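Local coordinates for spindle assembly abnormal protein 6 homolog (PDB 5AL7) that builds the central cartwheel scaffold of centrioles, its homodimers assembling through globular N-terminal heads into a ring that sets ninefold symmetry, at residues 130-142 and 149-161. The protein carries 1 engineered substitution. Numbering follows the deposited sequence.
Sequences GREVHDYYLQFVE and LVHLSLPCRSAPL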
loop_
_atom_site.group_PDB
_atom_site.type_symbol
_atom_site.label_atom_id
_atom_site.label_comp_id
_atom_site.label_asym_id
_atom_site.label_seq_id
_atom_site.Cartn_x
_atom_site.Cartn_y
_atom_site.Cartn_z
ATOM N N GLY A 130 -12.126 -21.309 30.842
ATOM C CA GLY A 130 -11.426 -20.062 31.085
ATOM C C GLY A 130 -11.290 -19.237 29.818
ATOM O O GLY A 130 -12.225 -19.145 29.016
ATOM N N ARG A 131 -10.119 -18.633 29.638
ATOM C CA ARG A 131 -9.858 -17.809 28.465
ATOM C C ARG A 131 -8.405 -17.954 28.004
ATOM O O ARG A 131 -7.498 -18.195 28.803
ATOM C CB ARG A 131 -10.209 -16.339 28.745
ATOM C CG ARG A 131 -10.027 -15.416 27.543
ATOM C CD ARG A 131 -10.864 -15.884 26.360
ATOM N NE ARG A 131 -10.707 -15.020 25.193
ATOM C CZ ARG A 131 -11.110 -15.341 23.967
ATOM N NH1 ARG A 131 -11.692 -16.514 23.747
ATOM N NH2 ARG A 131 -10.922 -14.499 22.961
ATOM N N GLU A 132 -8.210 -17.822 26.695
ATOM C CA GLU A 132 -6.922 -17.996 26.033
ATOM C C GLU A 132 -6.742 -16.911 24.977
ATOM O O GLU A 132 -7.720 -16.391 24.443
ATOM C CB GLU A 132 -6.854 -19.374 25.402
ATOM C CG GLU A 132 -7.977 -19.563 24.411
ATOM C CD GLU A 132 -8.153 -20.993 23.987
ATOM O OE1 GLU A 132 -7.457 -21.875 24.537
ATOM O OE2 GLU A 132 -9.020 -21.233 23.125
ATOM N N VAL A 133 -5.496 -16.590 24.652
ATOM C CA VAL A 133 -5.223 -15.559 23.653
ATOM C C VAL A 133 -5.474 -16.063 22.231
ATOM O O VAL A 133 -6.022 -15.346 21.388
ATOM C CB VAL A 133 -3.766 -15.059 23.757
ATOM C CG1 VAL A 133 -3.552 -13.864 22.836
ATOM C CG2 VAL A 133 -3.434 -14.695 25.193
ATOM N N HIS A 134 -5.059 -17.298 21.975
ATOM C CA HIS A 134 -5.213 -17.921 20.668
ATOM C C HIS A 134 -6.587 -18.581 20.499
ATOM O O HIS A 134 -6.972 -19.451 21.278
ATOM C CB HIS A 134 -4.083 -18.928 20.439
ATOM C CG HIS A 134 -2.722 -18.393 20.778
ATOM N ND1 HIS A 134 -2.091 -17.429 20.020
ATOM C CD2 HIS A 134 -1.874 -18.687 21.793
ATOM C CE1 HIS A 134 -0.913 -17.152 20.552
ATOM N NE2 HIS A 134 -0.757 -17.902 21.628
ATOM N N ASP A 135 -7.341 -18.122 19.505
ATOM C CA ASP A 135 -8.674 -18.645 19.241
ATOM C C ASP A 135 -8.714 -19.624 18.066
ATOM O O ASP A 135 -9.779 -20.140 17.721
ATOM C CB ASP A 135 -9.645 -17.492 18.964
ATOM C CG ASP A 135 -10.081 -16.781 20.228
ATOM O OD1 ASP A 135 -9.799 -17.304 21.332
ATOM O OD2 ASP A 135 -10.713 -15.707 20.118
ATOM N N TYR A 136 -7.567 -19.866 17.437
ATOM C CA TYR A 136 -7.517 -20.777 16.297
ATOM C C TYR A 136 -6.336 -21.752 16.357
ATOM O O TYR A 136 -5.472 -21.643 17.203
ATOM C CB TYR A 136 -7.467 -19.976 14.996
ATOM C CG TYR A 136 -8.522 -18.895 14.923
ATOM C CD1 TYR A 136 -9.834 -19.201 14.596
ATOM C CD2 TYR A 136 -8.213 -17.573 15.220
ATOM C CE1 TYR A 136 -10.803 -18.217 14.541
ATOM C CE2 TYR A 136 -9.167 -16.588 15.172
ATOM C CZ TYR A 136 -10.464 -16.912 14.830
ATOM O OH TYR A 136 -11.430 -15.926 14.782
ATOM N N TYR A 137 -6.327 -22.705 15.434
ATOM C CA TYR A 137 -5.237 -23.638 15.246
ATOM C C TYR A 137 -4.888 -23.621 13.777
ATOM O O TYR A 137 -5.773 -23.691 12.917
ATOM C CB TYR A 137 -5.616 -25.055 15.670
ATOM C CG TYR A 137 -5.586 -25.306 17.157
ATOM C CD1 TYR A 137 -4.414 -25.155 17.898
ATOM C CD2 TYR A 137 -6.733 -25.704 17.821
ATOM C CE1 TYR A 137 -4.400 -25.391 19.262
ATOM C CE2 TYR A 137 -6.730 -25.948 19.177
ATOM C CZ TYR A 137 -5.575 -25.791 19.898
ATOM O OH TYR A 137 -5.620 -26.045 21.255
ATOM N N LEU A 138 -3.608 -23.456 13.484
ATOM C CA LEU A 138 -3.121 -23.591 12.124
ATOM C C LEU A 138 -2.581 -24.997 11.959
ATOM O O LEU A 138 -1.555 -25.336 12.537
ATOM C CB LEU A 138 -2.053 -22.553 11.815
ATOM C CG LEU A 138 -1.603 -22.528 10.359
ATOM C CD1 LEU A 138 -2.716 -22.077 9.420
ATOM C CD2 LEU A 138 -0.374 -21.665 10.216
ATOM N N GLN A 139 -3.296 -25.821 11.200
ATOM C CA GLN A 139 -2.997 -27.240 11.116
ATOM C C GLN A 139 -2.533 -27.694 9.743
ATOM O O GLN A 139 -3.047 -27.265 8.723
ATOM C CB GLN A 139 -4.226 -28.032 11.527
ATOM C CG GLN A 139 -4.616 -27.759 12.944
ATOM C CD GLN A 139 -5.868 -28.472 13.344
ATOM O OE1 GLN A 139 -6.894 -28.356 12.687
ATOM N NE2 GLN A 139 -5.795 -29.221 14.429
ATOM N N PHE A 140 -1.563 -28.596 9.742
ATOM C CA PHE A 140 -1.049 -29.197 8.527
ATOM C C PHE A 140 -1.625 -30.605 8.442
ATOM O O PHE A 140 -1.189 -31.496 9.180
ATOM C CB PHE A 140 0.472 -29.220 8.548
ATOM C CG PHE A 140 1.096 -27.862 8.562
ATOM C CD1 PHE A 140 1.087 -27.090 9.719
ATOM C CD2 PHE A 140 1.715 -27.358 7.425
ATOM C CE1 PHE A 140 1.659 -25.827 9.736
ATOM C CE2 PHE A 140 2.293 -26.101 7.429
ATOM C CZ PHE A 140 2.265 -25.333 8.587
ATOM N N VAL A 141 -2.626 -30.787 7.577
ATOM C CA VAL A 141 -3.380 -32.036 7.496
ATOM C C VAL A 141 -3.077 -32.836 6.229
ATOM O O VAL A 141 -3.072 -32.285 5.134
ATOM C CB VAL A 141 -4.890 -31.768 7.570
ATOM C CG1 VAL A 141 -5.643 -33.058 7.551
ATOM C CG2 VAL A 141 -5.232 -30.998 8.837
ATOM N N GLU A 142 -2.792 -34.128 6.405
ATOM C CA GLU A 142 -2.602 -35.102 5.322
ATOM C C GLU A 142 -3.891 -35.879 5.082
ATOM O O GLU A 142 -4.363 -36.597 5.966
ATOM C CB GLU A 142 -1.478 -36.081 5.660
ATOM C CG GLU A 142 -1.063 -37.008 4.515
ATOM C CD GLU A 142 -0.261 -38.228 4.991
ATOM O OE1 GLU A 142 0.430 -38.134 6.025
ATOM O OE2 GLU A 142 -0.304 -39.280 4.316
ATOM N N LEU A 149 -4.528 -37.388 8.788
ATOM C CA LEU A 149 -3.490 -37.254 9.803
ATOM C C LEU A 149 -3.034 -35.821 9.971
ATOM O O LEU A 149 -2.694 -35.176 9.001
ATOM C CB LEU A 149 -2.314 -38.144 9.438
ATOM C CG LEU A 149 -1.230 -38.307 10.472
ATOM C CD1 LEU A 149 -1.798 -38.960 11.694
ATOM C CD2 LEU A 149 -0.189 -39.180 9.845
ATOM N N VAL A 150 -3.040 -35.315 11.197
ATOM C CA VAL A 150 -2.556 -33.964 11.454
ATOM C C VAL A 150 -1.082 -33.951 11.902
ATOM O O VAL A 150 -0.743 -34.308 13.036
ATOM C CB VAL A 150 -3.425 -33.256 12.495
ATOM C CG1 VAL A 150 -2.877 -31.877 12.777
ATOM C CG2 VAL A 150 -4.874 -33.178 12.007
ATOM N N HIS A 151 -0.206 -33.537 10.992
ATOM C CA HIS A 151 1.230 -33.504 11.257
ATOM C C HIS A 151 1.676 -32.430 12.260
ATOM O O HIS A 151 2.598 -32.648 13.030
ATOM C CB HIS A 151 1.971 -33.318 9.945
ATOM C CG HIS A 151 1.840 -34.491 9.032
ATOM N ND1 HIS A 151 2.480 -35.686 9.268
ATOM C CD2 HIS A 151 1.122 -34.665 7.900
ATOM C CE1 HIS A 151 2.167 -36.545 8.316
ATOM N NE2 HIS A 151 1.347 -35.949 7.471
ATOM N N LEU A 152 1.059 -31.259 12.219
ATOM C CA LEU A 152 1.416 -30.183 13.128
ATOM C C LEU A 152 0.232 -29.266 13.394
ATOM O O LEU A 152 -0.490 -28.897 12.478
ATOM C CB LEU A 152 2.599 -29.397 12.566
ATOM C CG LEU A 152 3.175 -28.278 13.429
ATOM C CD1 LEU A 152 3.849 -28.855 14.666
ATOM C CD2 LEU A 152 4.154 -27.459 12.595
ATOM N N SER A 153 0.028 -28.920 14.659
ATOM C CA SER A 153 -1.051 -28.027 15.059
ATOM C C SER A 153 -0.508 -26.807 15.867
ATOM O O SER A 153 -0.144 -26.939 17.040
ATOM C CB SER A 153 -2.080 -28.829 15.855
ATOM O OG SER A 153 -3.195 -28.043 16.204
ATOM N N LEU A 154 -0.464 -25.625 15.245
ATOM C CA LEU A 154 0.094 -24.420 15.887
ATOM C C LEU A 154 -0.985 -23.464 16.413
ATOM O O LEU A 154 -1.939 -23.154 15.705
ATOM C CB LEU A 154 0.982 -23.651 14.903
ATOM C CG LEU A 154 2.256 -24.304 14.378
ATOM C CD1 LEU A 154 2.802 -23.500 13.228
ATOM C CD2 LEU A 154 3.266 -24.453 15.475
ATOM N N PRO A 155 -0.794 -22.926 17.628
ATOM C CA PRO A 155 -1.748 -21.974 18.210
ATOM C C PRO A 155 -1.771 -20.671 17.423
ATOM O O PRO A 155 -0.771 -19.955 17.367
ATOM C CB PRO A 155 -1.219 -21.754 19.633
ATOM C CG PRO A 155 -0.218 -22.814 19.858
ATOM C CD PRO A 155 0.346 -23.164 18.522
ATOM N N CYS A 156 -2.893 -20.420 16.761
ATOM C CA CYS A 156 -3.075 -19.252 15.901
ATOM C C CYS A 156 -4.002 -18.203 16.506
ATOM O O CYS A 156 -4.926 -18.523 17.238
ATOM C CB CYS A 156 -3.613 -19.685 14.547
ATOM S SG CYS A 156 -3.194 -18.551 13.269
ATOM N N ARG A 157 -3.760 -16.951 16.156
ATOM C CA ARG A 157 -4.438 -15.828 16.772
ATOM C C ARG A 157 -5.059 -14.919 15.727
ATOM O O ARG A 157 -4.568 -14.815 14.599
ATOM C CB ARG A 157 -3.433 -15.059 17.632
ATOM C CG ARG A 157 -4.003 -13.993 18.525
ATOM C CD ARG A 157 -3.037 -12.817 18.608
ATOM N NE ARG A 157 -3.195 -12.026 19.830
ATOM C CZ ARG A 157 -4.128 -11.094 19.997
ATOM N NH1 ARG A 157 -5.002 -10.847 19.029
ATOM N NH2 ARG A 157 -4.197 -10.418 21.136
ATOM N N SER A 158 -6.159 -14.276 16.085
ATOM C CA SER A 158 -6.728 -13.261 15.207
ATOM C C SER A 158 -6.033 -11.928 15.470
ATOM O O SER A 158 -6.151 -11.369 16.563
ATOM C CB SER A 158 -8.220 -13.138 15.412
ATOM O OG SER A 158 -8.760 -12.428 14.323
ATOM N N ALA A 159 -5.264 -11.452 14.494
ATOM C CA ALA A 159 -4.424 -10.271 14.684
ATOM C C ALA A 159 -5.209 -9.022 15.094
ATOM O O ALA A 159 -6.217 -8.660 14.467
ATOM C CB ALA A 159 -3.634 -9.995 13.423
ATOM N N PRO A 160 -4.752 -8.359 16.163
ATOM C CA PRO A 160 -5.351 -7.108 16.638
ATOM C C PRO A 160 -5.025 -5.930 15.718
ATOM O O PRO A 160 -4.012 -5.947 15.005
ATOM C CB PRO A 160 -4.720 -6.926 18.013
ATOM C CG PRO A 160 -3.421 -7.621 17.921
ATOM C CD PRO A 160 -3.619 -8.785 16.998
ATOM N N LEU A 161 -5.885 -4.916 15.747
ATOM C CA LEU A 161 -5.812 -3.800 14.799
ATOM C C LEU A 161 -4.454 -3.145 14.693
ATOM O O LEU A 161 -3.988 -2.870 13.591
ATOM C CB LEU A 161 -6.849 -2.739 15.155
ATOM C CG LEU A 161 -8.077 -2.844 14.266
ATOM C CD1 LEU A 161 -8.800 -4.178 14.519
ATOM C CD2 LEU A 161 -8.992 -1.657 14.508
#
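Leu138 and Leu154 face each other in the middle of an antiparallel beta hairpin of the SAS-6 head domain, a member of the XRCC4-like family. Their backbones exchange two bonds, Leu138 N to Leu154 O at 2.8 Å and Leu154 N to Leu138 O at 2.9 Å. Strand 117-122 pairs with the outer edge of 136-142 and strand 70-80 with that of 149-158, so the hairpin lies inside the larger sheet.

Its tight face carries Leu138, Phe140, Leu152, Leu154 and Cys156, apolar or small residues suited to burial. Phe140 and Leu152 run side by side: CD1 of the Phe140 ring meets Leu152 CB at 4.0 Å. With CG anti to the carbonyl carbon (chi1 -64°), Phe140 turns its ring edge to Leu152 O and Leu154 CD1, and the ring also packs on Met107 and Leu108 of helix 97-113.

The other face is looser and more polar. Gln139 NE2 makes only a weak bond to Ser153 OG, at 3.4 Å; the amide's stronger partner is Thr121, whose OG1 meets OE1. Tyr137 brings CD1 to 3.6 Å from Ser153 OG, and its aromatic ring suits the cation-pi contact with Arg123. Toward the poorly ordered 130-134 end, Pro155 CB sits over one face of the His134 ring, a CH-pi contact that proline's ring C-H groups suit. Asp135 and Tyr136 both oppose Cys156 in a classic beta bulge, which puts one extra residue in the first strand.

Near the turn, exposed His151 falls between the partners of Phe140 and Val141, and its N donates to Phe140 O. Its imidazole reaches across to extended Glu142, ring and carboxylate nearly coplanar, and His151 NE2 donates to the anti lone pair of Glu142 OE1 at 2.8 Å.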